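Local coordinates for AP205 bacteriophage COAT protein (Acinetobacter phage ap205, PDB 5FS4), which forms the icosahedral capsid of a small single-stranded RNA phage, with the coat protein dimer as its building block, at the interface of chains A and B. Coordinates in Å, arbitrary orientation; residue numbers count along the deposited sequence, not the author numbering. Chains: chain A/B, AP205 bacteriophage COAT protein.

Contact 1: the interface of chains A and B. Residues chain A 34, 53, 85, 92, 99; chain B 106, 109-110, 115-116.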
loop_
_atom_site.group_PDB
_atom_site.type_symbol
_atom_site.label_atom_id
_atom_site.label_comp_id
_atom_site.label_asym_id
_atom_site.label_seq_id
_atom_site.Cartn_x
_atom_site.Cartn_y
_atom_site.Cartn_z
ATOM N N LEU A 34 -12.784 0.438 -6.341
ATOM C CA LEU A 34 -12.717 1.818 -5.891
ATOM C C LEU A 34 -14.057 2.190 -5.314
ATOM O O LEU A 34 -15.095 1.776 -5.822
ATOM C CB LEU A 34 -12.380 2.726 -7.107
ATOM C CG LEU A 34 -11.097 2.453 -7.930
ATOM C CD1 LEU A 34 -10.925 3.557 -8.940
ATOM C CD2 LEU A 34 -9.845 2.301 -7.107
ATOM N N TYR A 53 -6.519 -2.765 -3.720
ATOM C CA TYR A 53 -5.665 -3.349 -4.760
ATOM C C TYR A 53 -5.165 -4.711 -4.220
ATOM O O TYR A 53 -4.495 -4.735 -3.235
ATOM C CB TYR A 53 -4.489 -2.407 -5.021
ATOM C CG TYR A 53 -4.915 -0.961 -5.454
ATOM C CD1 TYR A 53 -5.185 -0.678 -6.783
ATOM C CD2 TYR A 53 -5.039 0.049 -4.543
ATOM C CE1 TYR A 53 -5.492 0.629 -7.227
ATOM C CE2 TYR A 53 -5.413 1.345 -4.932
ATOM C CZ TYR A 53 -5.676 1.639 -6.276
ATOM O OH TYR A 53 -6.046 2.914 -6.668
ATOM N N ILE A 85 -5.825 2.149 -0.169
ATOM C CA ILE A 85 -5.408 3.582 -0.081
ATOM C C ILE A 85 -6.655 4.400 0.070
ATOM O O ILE A 85 -7.572 4.278 -0.729
ATOM C CB ILE A 85 -4.691 4.020 -1.343
ATOM C CG1 ILE A 85 -3.333 3.338 -1.389
ATOM C CG2 ILE A 85 -4.497 5.528 -1.398
ATOM C CD1 ILE A 85 -2.650 3.390 -2.751
ATOM N N LEU A 92 -5.214 14.501 -3.179
ATOM C CA LEU A 92 -4.523 13.436 -3.888
ATOM C C LEU A 92 -2.993 13.642 -4.090
ATOM O O LEU A 92 -2.223 12.683 -4.052
ATOM C CB LEU A 92 -5.204 13.202 -5.232
ATOM C CG LEU A 92 -4.521 12.113 -6.073
ATOM C CD1 LEU A 92 -4.647 10.794 -5.292
ATOM C CD2 LEU A 92 -5.162 12.018 -7.428
ATOM N N TRP A 99 1.713 7.411 -0.352
ATOM C CA TRP A 99 1.941 6.092 -0.976
ATOM C C TRP A 99 3.451 5.831 -1.229
ATOM O O TRP A 99 3.965 4.755 -0.924
ATOM C CB TRP A 99 1.152 6.015 -2.244
ATOM C CG TRP A 99 1.458 4.826 -3.123
ATOM C CD1 TRP A 99 1.823 4.881 -4.449
ATOM C CD2 TRP A 99 1.378 3.428 -2.777
ATOM N NE1 TRP A 99 1.965 3.622 -4.948
ATOM C CE2 TRP A 99 1.699 2.705 -3.946
ATOM C CE3 TRP A 99 1.032 2.695 -1.591
ATOM C CZ2 TRP A 99 1.736 1.297 -3.968
ATOM C CZ3 TRP A 99 1.028 1.312 -1.640
ATOM C CH2 TRP A 99 1.400 0.623 -2.806
ATOM N N VAL B 106 -0.016 -1.085 -8.734
ATOM C CA VAL B 106 -0.677 -0.028 -8.036
ATOM C C VAL B 106 -0.219 1.334 -8.577
ATOM O O VAL B 106 -1.057 2.204 -8.814
ATOM C CB VAL B 106 -0.495 -0.086 -6.500
ATOM C CG1 VAL B 106 -1.172 1.145 -5.892
ATOM C CG2 VAL B 106 -1.056 -1.383 -5.897
ATOM N N LEU B 109 -2.055 2.512 -11.797
ATOM C CA LEU B 109 -3.411 2.977 -11.614
ATOM C C LEU B 109 -3.485 4.213 -10.724
ATOM O O LEU B 109 -4.172 5.169 -11.061
ATOM C CB LEU B 109 -4.287 1.913 -11.036
ATOM C CG LEU B 109 -4.488 0.629 -11.810
ATOM C CD1 LEU B 109 -5.436 -0.301 -11.061
ATOM C CD2 LEU B 109 -5.022 0.871 -13.207
ATOM N N PHE B 110 -2.783 4.171 -9.617
ATOM C CA PHE B 110 -2.846 5.245 -8.627
ATOM C C PHE B 110 -1.760 6.340 -8.752
ATOM O O PHE B 110 -2.080 7.538 -8.604
ATOM C CB PHE B 110 -2.801 4.630 -7.209
ATOM C CG PHE B 110 -2.841 5.654 -6.126
ATOM C CD1 PHE B 110 -4.048 6.149 -5.684
ATOM C CD2 PHE B 110 -1.637 6.165 -5.537
ATOM C CE1 PHE B 110 -4.098 7.128 -4.672
ATOM C CE2 PHE B 110 -1.695 7.122 -4.543
ATOM C CZ PHE B 110 -2.904 7.605 -4.105
ATOM N N ALA B 115 -6.842 6.517 -10.460
ATOM C CA ALA B 115 -7.590 5.712 -9.509
ATOM C C ALA B 115 -7.766 6.479 -8.192
ATOM O O ALA B 115 -8.807 6.356 -7.545
ATOM C CB ALA B 115 -6.930 4.393 -9.283
ATOM N N GLY B 116 -6.843 7.385 -7.900
ATOM C CA GLY B 116 -7.022 8.235 -6.742
ATOM C C GLY B 116 -8.145 9.266 -6.837
ATOM O O GLY B 116 -8.639 9.746 -5.803
#

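Contact 2: the interface of chains A and B. Residues chain A 87-88, 91, 94-95, 98; chain B 59-60, 77, 79, 110.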
loop_
_atom_site.group_PDB
_atom_site.type_symbol
_atom_site.label_atom_id
_atom_site.label_comp_id
_atom_site.label_asym_id
_atom_site.label_seq_id
_atom_site.Cartn_x
_atom_site.Cartn_y
_atom_site.Cartn_z
ATOM N N GLY A 87 -8.221 8.268 0.972
ATOM C CA GLY A 87 -8.099 9.685 1.297
ATOM C C GLY A 87 -8.867 10.475 0.236
ATOM O O GLY A 87 -9.221 9.941 -0.834
ATOM N N SER A 88 -9.160 11.729 0.558
ATOM C CA SER A 88 -9.877 12.588 -0.365
ATOM C C SER A 88 -9.157 12.770 -1.704
ATOM O O SER A 88 -7.916 12.879 -1.771
ATOM C CB SER A 88 -10.070 13.961 0.245
ATOM O OG SER A 88 -8.867 14.674 0.209
ATOM N N ASN A 91 -7.010 16.044 -1.856
ATOM C CA ASN A 91 -5.614 16.015 -1.377
ATOM C C ASN A 91 -4.815 14.900 -1.979
ATOM O O ASN A 91 -3.823 14.432 -1.383
ATOM C CB ASN A 91 -5.572 15.911 0.154
ATOM C CG ASN A 91 -5.765 17.262 0.846
ATOM O OD1 ASN A 91 -5.302 18.269 0.358
ATOM N ND2 ASN A 91 -6.377 17.261 2.020
ATOM N N THR A 94 -0.796 14.963 -1.953
ATOM C CA THR A 94 -0.150 14.462 -0.716
ATOM C C THR A 94 -0.424 12.987 -0.476
ATOM O O THR A 94 0.438 12.290 0.067
ATOM C CB THR A 94 -0.463 15.287 0.537
ATOM O OG1 THR A 94 -1.851 15.459 0.722
ATOM C CG2 THR A 94 0.256 16.629 0.455
ATOM N N LEU A 95 -1.568 12.473 -0.892
ATOM C CA LEU A 95 -1.821 11.048 -0.732
ATOM C C LEU A 95 -0.858 10.240 -1.607
ATOM O O LEU A 95 -0.391 9.205 -1.212
ATOM C CB LEU A 95 -3.296 10.732 -1.060
ATOM C CG LEU A 95 -3.823 9.323 -0.778
ATOM C CD1 LEU A 95 -3.889 8.941 0.694
ATOM C CD2 LEU A 95 -5.198 9.262 -1.418
ATOM N N GLU A 98 2.197 10.059 0.378
ATOM C CA GLU A 98 1.951 9.065 1.407
ATOM C C GLU A 98 2.172 7.662 0.879
ATOM O O GLU A 98 2.773 6.834 1.569
ATOM C CB GLU A 98 0.550 9.191 1.987
ATOM C CG GLU A 98 0.317 10.419 2.842
ATOM C CD GLU A 98 1.346 10.498 3.947
ATOM O OE1 GLU A 98 1.599 9.455 4.559
ATOM O OE2 GLU A 98 1.824 11.619 4.238
ATOM N N ARG B 59 -4.208 15.213 7.470
ATOM C CA ARG B 59 -3.943 16.187 6.444
ATOM C C ARG B 59 -5.017 17.260 6.382
ATOM O O ARG B 59 -6.175 16.947 6.149
ATOM C CB ARG B 59 -3.891 15.443 5.105
ATOM C CG ARG B 59 -3.508 16.269 3.859
ATOM C CD ARG B 59 -2.055 16.679 3.790
ATOM N NE ARG B 59 -1.172 15.543 3.799
ATOM C CZ ARG B 59 0.138 15.608 3.955
ATOM N NH1 ARG B 59 0.734 16.769 4.080
ATOM N NH2 ARG B 59 0.839 14.486 3.997
ATOM N N PRO B 60 -4.631 18.550 6.550
ATOM C CA PRO B 60 -5.566 19.661 6.412
ATOM C C PRO B 60 -6.354 19.570 5.104
ATOM O O PRO B 60 -5.784 19.342 4.040
ATOM C CB PRO B 60 -4.643 20.914 6.427
ATOM C CG PRO B 60 -3.396 20.466 7.071
ATOM C CD PRO B 60 -3.235 19.039 6.641
ATOM N N GLU B 77 -8.341 15.724 7.586
ATOM C CA GLU B 77 -8.785 14.417 7.153
ATOM C C GLU B 77 -7.799 13.393 7.568
ATOM O O GLU B 77 -6.700 13.702 7.965
ATOM C CB GLU B 77 -8.963 14.373 5.609
ATOM C CG GLU B 77 -7.696 14.467 4.747
ATOM C CD GLU B 77 -7.912 13.916 3.340
ATOM O OE1 GLU B 77 -8.703 12.957 3.178
ATOM O OE2 GLU B 77 -7.266 14.440 2.379
ATOM N N GLN B 79 -5.659 10.482 6.035
ATOM C CA GLN B 79 -5.075 9.795 4.896
ATOM C C GLN B 79 -4.518 8.489 5.421
ATOM O O GLN B 79 -3.551 8.510 6.181
ATOM C CB GLN B 79 -3.935 10.641 4.289
ATOM C CG GLN B 79 -4.438 11.878 3.528
ATOM C CD GLN B 79 -3.340 12.667 2.873
ATOM O OE1 GLN B 79 -2.258 12.874 3.468
ATOM N NE2 GLN B 79 -3.619 13.182 1.661
ATOM N N PHE B 110 -2.783 4.171 -9.617
ATOM C CA PHE B 110 -2.846 5.245 -8.627
ATOM C C PHE B 110 -1.760 6.340 -8.752
ATOM O O PHE B 110 -2.080 7.538 -8.604
ATOM C CB PHE B 110 -2.801 4.630 -7.209
ATOM C CG PHE B 110 -2.841 5.654 -6.126
ATOM C CD1 PHE B 110 -4.048 6.149 -5.684
ATOM C CD2 PHE B 110 -1.637 6.165 -5.537
ATOM C CE1 PHE B 110 -4.098 7.128 -4.672
ATOM C CE2 PHE B 110 -1.695 7.122 -4.543
ATOM C CZ PHE B 110 -2.904 7.605 -4.105
HETATM O O HOH W 1 -6.241 12.629 0.539
HETATM O O HOH W 2 -1.041 7.731 4.945
#

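Contact 3: the interface of chains A and B. Residues chain A 53-54, 81-83; chain B 82-83, 102, 106.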
loop_
_atom_site.group_PDB
_atom_site.type_symbol
_atom_site.label_atom_id
_atom_site.label_comp_id
_atom_site.label_asym_id
_atom_site.label_seq_id
_atom_site.Cartn_x
_atom_site.Cartn_y
_atom_site.Cartn_z
ATOM N N TYR A 53 -6.519 -2.765 -3.720
ATOM C CA TYR A 53 -5.665 -3.349 -4.760
ATOM C C TYR A 53 -5.165 -4.711 -4.220
ATOM O O TYR A 53 -4.495 -4.735 -3.235
ATOM C CB TYR A 53 -4.489 -2.407 -5.021
ATOM C CG TYR A 53 -4.915 -0.961 -5.454
ATOM C CD1 TYR A 53 -5.185 -0.678 -6.783
ATOM C CD2 TYR A 53 -5.039 0.049 -4.543
ATOM C CE1 TYR A 53 -5.492 0.629 -7.227
ATOM C CE2 TYR A 53 -5.413 1.345 -4.932
ATOM C CZ TYR A 53 -5.676 1.639 -6.276
ATOM O OH TYR A 53 -6.046 2.914 -6.668
ATOM N N VAL A 54 -5.403 -5.817 -4.949
ATOM C CA VAL A 54 -5.158 -7.153 -4.430
ATOM C C VAL A 54 -4.467 -7.970 -5.500
ATOM O O VAL A 54 -4.985 -8.099 -6.596
ATOM C CB VAL A 54 -6.429 -7.927 -4.017
ATOM C CG1 VAL A 54 -6.082 -9.281 -3.371
ATOM C CG2 VAL A 54 -7.271 -7.075 -3.076
ATOM N N ILE A 81 -1.256 -10.061 -1.623
ATOM C CA ILE A 81 -0.876 -8.746 -1.142
ATOM C C ILE A 81 -2.109 -7.846 -1.354
ATOM O O ILE A 81 -2.576 -7.790 -2.450
ATOM C CB ILE A 81 0.358 -8.157 -1.812
ATOM C CG1 ILE A 81 1.500 -9.170 -1.708
ATOM C CG2 ILE A 81 0.621 -6.756 -1.173
ATOM C CD1 ILE A 81 2.858 -8.748 -2.190
ATOM N N ARG A 82 -2.615 -7.206 -0.281
ATOM C CA ARG A 82 -3.812 -6.344 -0.353
ATOM C C ARG A 82 -3.461 -4.977 0.180
ATOM O O ARG A 82 -2.987 -4.864 1.317
ATOM C CB ARG A 82 -4.952 -6.899 0.462
ATOM C CG ARG A 82 -5.244 -8.357 0.203
ATOM C CD ARG A 82 -6.314 -8.879 1.166
ATOM N NE ARG A 82 -7.494 -8.010 1.010
ATOM C CZ ARG A 82 -8.517 -8.192 0.166
ATOM N NH1 ARG A 82 -8.606 -9.278 -0.614
ATOM N NH2 ARG A 82 -9.488 -7.261 0.118
ATOM N N THR A 83 -3.666 -3.952 -0.657
ATOM C CA THR A 83 -3.377 -2.602 -0.262
ATOM C C THR A 83 -4.667 -1.817 -0.371
ATOM O O THR A 83 -5.324 -1.830 -1.405
ATOM C CB THR A 83 -2.324 -1.918 -1.158
ATOM O OG1 THR A 83 -1.050 -2.483 -0.924
ATOM C CG2 THR A 83 -2.232 -0.443 -0.787
ATOM N N ARG B 82 -3.058 0.979 4.041
ATOM C CA ARG B 82 -2.835 -0.297 4.705
ATOM C C ARG B 82 -2.368 -1.330 3.677
ATOM O O ARG B 82 -3.014 -1.519 2.683
ATOM C CB ARG B 82 -4.129 -0.798 5.404
ATOM C CG ARG B 82 -3.893 -2.145 6.052
ATOM C CD ARG B 82 -5.098 -2.680 6.737
ATOM N NE ARG B 82 -6.146 -2.971 5.774
ATOM C CZ ARG B 82 -7.455 -2.787 6.000
ATOM N NH1 ARG B 82 -7.922 -2.225 7.121
ATOM N NH2 ARG B 82 -8.309 -3.122 5.066
ATOM N N THR B 83 -1.303 -2.052 3.970
ATOM C CA THR B 83 -0.933 -3.197 3.098
ATOM C C THR B 83 -0.839 -4.408 3.965
ATOM O O THR B 83 -0.335 -4.352 5.144
ATOM C CB THR B 83 0.429 -3.004 2.363
ATOM O OG1 THR B 83 0.373 -1.877 1.503
ATOM C CG2 THR B 83 0.917 -4.294 1.536
ATOM N N HIS B 102 3.363 -5.889 -7.369
ATOM C CA HIS B 102 2.166 -5.233 -6.825
ATOM C C HIS B 102 2.333 -3.698 -6.765
ATOM O O HIS B 102 1.402 -2.958 -7.070
ATOM C CB HIS B 102 1.855 -5.897 -5.450
ATOM C CG HIS B 102 0.814 -5.179 -4.638
ATOM N ND1 HIS B 102 -0.514 -5.573 -4.628
ATOM C CD2 HIS B 102 0.904 -4.147 -3.774
ATOM C CE1 HIS B 102 -1.180 -4.844 -3.753
ATOM N NE2 HIS B 102 -0.356 -3.932 -3.266
ATOM N N VAL B 106 -0.016 -1.085 -8.734
ATOM C CA VAL B 106 -0.677 -0.028 -8.036
ATOM C C VAL B 106 -0.219 1.334 -8.577
ATOM O O VAL B 106 -1.057 2.204 -8.814
ATOM C CB VAL B 106 -0.495 -0.086 -6.500
ATOM C CG1 VAL B 106 -1.172 1.145 -5.892
ATOM C CG2 VAL B 106 -1.056 -1.383 -5.897
HETATM O O HOH W 3 -5.194 -3.995 3.145
#

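Contact 4: the interface of chains A and B. Residues chain A 105-106, 109, 124, 126-128; chain B 8, 20, 30, 32.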
loop_
_atom_site.group_PDB
_atom_site.type_symbol
_atom_site.label_atom_id
_atom_site.label_comp_id
_atom_site.label_asym_id
_atom_site.label_seq_id
_atom_site.Cartn_x
_atom_site.Cartn_y
_atom_site.Cartn_z
ATOM N N ASN A 105 8.687 2.498 3.518
ATOM C CA ASN A 105 8.705 1.985 4.933
ATOM C C ASN A 105 8.428 0.501 4.951
ATOM O O ASN A 105 9.086 -0.213 5.670
ATOM C CB ASN A 105 7.714 2.737 5.852
ATOM C CG ASN A 105 8.212 4.134 6.233
ATOM O OD1 ASN A 105 9.403 4.335 6.338
ATOM N ND2 ASN A 105 7.291 5.106 6.416
ATOM N N VAL A 106 7.458 0.045 4.159
ATOM C CA VAL A 106 7.284 -1.364 3.937
ATOM C C VAL A 106 8.544 -2.056 3.368
ATOM O O VAL A 106 8.946 -3.159 3.822
ATOM C CB VAL A 106 6.008 -1.616 3.107
ATOM C CG1 VAL A 106 5.922 -3.108 2.756
ATOM C CG2 VAL A 106 4.762 -1.144 3.891
ATOM N N LEU A 109 11.209 -2.865 6.105
ATOM C CA LEU A 109 10.960 -3.998 6.939
ATOM C C LEU A 109 10.902 -5.346 6.190
ATOM O O LEU A 109 11.483 -6.328 6.632
ATOM C CB LEU A 109 9.670 -3.763 7.723
ATOM C CG LEU A 109 9.697 -2.555 8.648
ATOM C CD1 LEU A 109 8.341 -2.379 9.314
ATOM C CD2 LEU A 109 10.856 -2.686 9.673
ATOM N N ALA A 124 14.788 -0.160 12.680
ATOM C CA ALA A 124 14.547 0.178 11.276
ATOM C C ALA A 124 14.353 1.684 11.102
ATOM O O ALA A 124 13.717 2.343 11.921
ATOM C CB ALA A 124 13.329 -0.565 10.758
ATOM N N ILE A 126 12.487 4.188 9.813
ATOM C CA ILE A 126 11.148 4.494 9.314
ATOM C C ILE A 126 11.067 6.004 9.213
ATOM O O ILE A 126 11.562 6.705 10.139
ATOM C CB ILE A 126 10.084 3.906 10.305
ATOM C CG1 ILE A 126 10.248 2.388 10.405
ATOM C CG2 ILE A 126 8.630 4.242 9.923
ATOM C CD1 ILE A 126 10.300 1.686 9.052
ATOM N N VAL A 127 10.489 6.500 8.117
ATOM C CA VAL A 127 10.416 7.948 7.843
ATOM C C VAL A 127 9.013 8.463 7.582
ATOM O O VAL A 127 8.170 7.702 7.173
ATOM C CB VAL A 127 11.301 8.386 6.615
ATOM C CG1 VAL A 127 12.791 8.158 6.915
ATOM C CG2 VAL A 127 10.926 7.660 5.318
ATOM N N SER A 128 8.769 9.770 7.824
ATOM C CA SER A 128 7.512 10.423 7.459
ATOM C C SER A 128 7.588 10.841 6.003
ATOM O O SER A 128 8.702 11.012 5.461
ATOM C CB SER A 128 7.324 11.698 8.283
ATOM O OG SER A 128 6.161 12.324 7.827
ATOM N N MET B 8 11.021 8.669 12.259
ATOM C CA MET B 8 9.909 8.352 13.125
ATOM C C MET B 8 10.450 7.414 14.179
ATOM O O MET B 8 11.390 6.707 13.891
ATOM C CB MET B 8 8.791 7.753 12.268
ATOM C CG MET B 8 8.203 8.737 11.239
ATOM S SD MET B 8 6.896 8.080 10.165
ATOM C CE MET B 8 5.771 8.139 11.457
ATOM N N TRP B 20 5.417 3.397 15.031
ATOM C CA TRP B 20 6.395 4.476 14.919
ATOM C C TRP B 20 5.569 5.760 14.744
ATOM O O TRP B 20 4.483 5.743 14.131
ATOM C CB TRP B 20 7.319 4.289 13.694
ATOM C CG TRP B 20 8.406 3.341 13.791
ATOM C CD1 TRP B 20 9.692 3.625 14.129
ATOM C CD2 TRP B 20 8.374 1.946 13.440
ATOM N NE1 TRP B 20 10.466 2.493 14.039
ATOM C CE2 TRP B 20 9.683 1.442 13.650
ATOM C CE3 TRP B 20 7.360 1.063 12.999
ATOM C CZ2 TRP B 20 10.001 0.102 13.484
ATOM C CZ3 TRP B 20 7.668 -0.259 12.797
ATOM C CH2 TRP B 20 8.987 -0.744 13.030
ATOM N N PHE B 30 3.242 5.072 11.536
ATOM C CA PHE B 30 3.436 3.906 10.682
ATOM C C PHE B 30 3.505 2.724 11.627
ATOM O O PHE B 30 4.389 2.705 12.488
ATOM C CB PHE B 30 4.735 3.979 9.901
ATOM C CG PHE B 30 4.971 2.760 9.069
ATOM C CD1 PHE B 30 4.165 2.548 7.937
ATOM C CD2 PHE B 30 5.918 1.789 9.469
ATOM C CE1 PHE B 30 4.332 1.434 7.139
ATOM C CE2 PHE B 30 6.064 0.633 8.676
ATOM C CZ PHE B 30 5.285 0.489 7.527
ATOM N N ALA B 32 3.602 -1.678 12.128
ATOM C CA ALA B 32 3.872 -2.986 11.489
ATOM C C ALA B 32 3.451 -4.081 12.493
ATOM O O ALA B 32 3.906 -4.080 13.645
ATOM C CB ALA B 32 5.381 -3.089 11.113
HETATM O O HOH W 4 13.129 2.462 14.562
HETATM O O HOH W 5 13.053 5.502 12.353
#

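Contact 1: the interface of chains A and B
A:Tyr53 and B:Phe110 meet at the core of an apolar patch, with B:Val106 packed one helical turn before the phenylalanine. The phenol of A:Tyr53 leans with one face toward B:Val106, whose CG1 methyl lies over the ring centre, 4.2 Å above its plane. The sister methyl CG2 stands 3.7 Å from A:Tyr53 CB, while B:Leu109 CD1 touches the phenol edge in plane. At the far end of the ring the hydroxyl lies beside CB of B:Phe110, and A:Leu34 CD1 packs on B:Ala115. B:Phe110 has CG anti to its backbone N (chi1 179°), which carries the ring off helix 92-111 into chain A. A:Ile85 comes tip to tip with it, CD1 over the centre of one face and A:Ile85 CG2 3.7 Å from B:Phe110 CE1. A:Leu92 CD1 lies 3.8 Å from B:Phe110 CE1 and also meets B:Gly116 CA. B:Phe110 turns its CD2/CE2 edge to the face of the A:Trp99 five-membered ring, planes 82° apart. B:Val106 CG1 lies over the same indole face, toward the rim, 3.5 Å from A:Trp99 CZ2. No polar pair bridges the two chains here. The end of the chain B helix and 3-10 helix 115-117 are thus lodged between strands 28-39, 46-60 and 76-88 of chain A and its helix 92-111.

Contact 2: the interface of chains A and B
B:Gln79 reaches over from strand 76-88 with an extended side chain and gives its amide N-H to the hydroxyl of A:Thr94, NE2 to OG1 3.0 Å, crossing that side chain at about a right angle. NE2 also meets water 1, which in turn contacts the backbone O of A:Ser88 and the B:Glu77 carboxylate. The hydroxyl of A:Thr94 is itself turned back to the A:Asn91 carbonyl, at the start of the helix. B:Arg59 lays one guanidinium face on A:Thr94 CB, 3.3 Å above the plane. An almost straight bond (177° at H) from NE to B:Gln79 OE1 helps to set its rotation, while A:Glu98 OE2 lies at the guanidinium edge in plane, in a tip-to-tip salt bridge 3.0 Å from B:Arg59 NH2. Farther along, the B:Glu77 carboxylate is gripped through both oxygens: OE1 takes the A:Ser88 backbone N-H on its syn lone pair, and OE2 receives A:Ser88 OG at 2.7 Å and A:Asn91 ND2 at 3.0 Å, both from the same face of its plane. A:Asn91 ND2 also donates to the B:Pro60 carbonyl, approaching above the carbonyl plane. These polar bonds clamp the helix start of one subunit onto the partner's strands and should fix their register in the dimer.

Contact 3: the interface of chains A and B
B:His102 projects from its helix over the sheet of chain A and lays one imidazole face against A:Ile81, whose CG2 sits over the ring centre, 3.6 Å from the centroid. B:Val106 CG2, from the histidine's own chain, rests on the opposite face toward the rim. With CG anti to the backbone N (chi1 169°) the ring is carried out toward the strands, its NE2 aimed at A:Thr83. A:Thr83 OG1 bonds B:His102 NE2 at 2.8 Å and B:Thr83 OG1 at 2.9 Å; the structure alone does not show which partner donates in either bond. At the imidazole edge, in the ring plane, the A:Tyr53 carbonyl O lies 3.4 Å from B:His102 CE1. The two threonine side chains cross obliquely, and B:Thr83 CG2 is turned to A:Ile81 CG2 at 3.7 Å. Beyond them, water 3 takes a nearly straight bond from B:Arg82 NE and lies 3.0 Å from the A:Arg82 backbone O. The two Thr83 residues form an antiparallel bridge between strands 76-88 of both chains, placing the site where the two sheets join near the dimer two-fold, under the crossing helix of chain B.

Contact 4: the interface of chains A and B
A:Ile126 of the C-terminal segment presses onto the aromatic pair B:Trp20 and B:Phe30 of the partner, in a coat protein of the single-stranded RNA phage type whose chain is circularly permuted. Packing is tight over the indole: CG1 of A:Ile126 lies over its centre, 3.4 Å from B:Trp20 CE2, while the branch methyl CG2 turns to B:Phe30 CD2. With CG1 anti to its carbonyl carbon (chi1 -60°), A:Ile126 directs one branch to each ring. B:Phe30 receives A:Asn105 CB over the centre of its face, 3.7 Å above the plane, and A:Leu109 CD1 at its edge in plane; that methyl also touches B:Ala32 CB at 3.5 Å. The A:Asn105 amide ties the segment to its own helix, OD1 accepting the A:Val127 N-H and ND2 donating to A:Val127 O in the amide plane (176° at H). The other border is watery. B:Trp20 NE1 reaches the A:Ala124 carbonyl through water 4, 2.7 Å from NE1. Water 5 links the backbone O of B:Met8 to A:Ile126 N and O. Direct polar contact comes from B:Met8 N to A:Ile126 O, 2.9 Å, with the donor tilted from the carbonyl plane, and the thioether SD lies beside the backbone of A:Val127 and A:Ser128.

Contact 1 lies between contacts 2 and 3, about 11 and 10 Å from them between the centres of their C-alpha atoms, while those two are about 17 Å apart. B:Phe110 belongs to contacts 1 and 2, A:Tyr53 and B:Val106 to contacts 1 and 3. Contact 4 stands 17 to 20 Å from the others and draws on helix 92-111 of chain A, whose start serves contact 2. Two-fold symmetry repeats each contact with the chains exchanged, so each helix lies across the partner's sheet and is held along its length, giving an interlocked dimer consistent with a capsid building block.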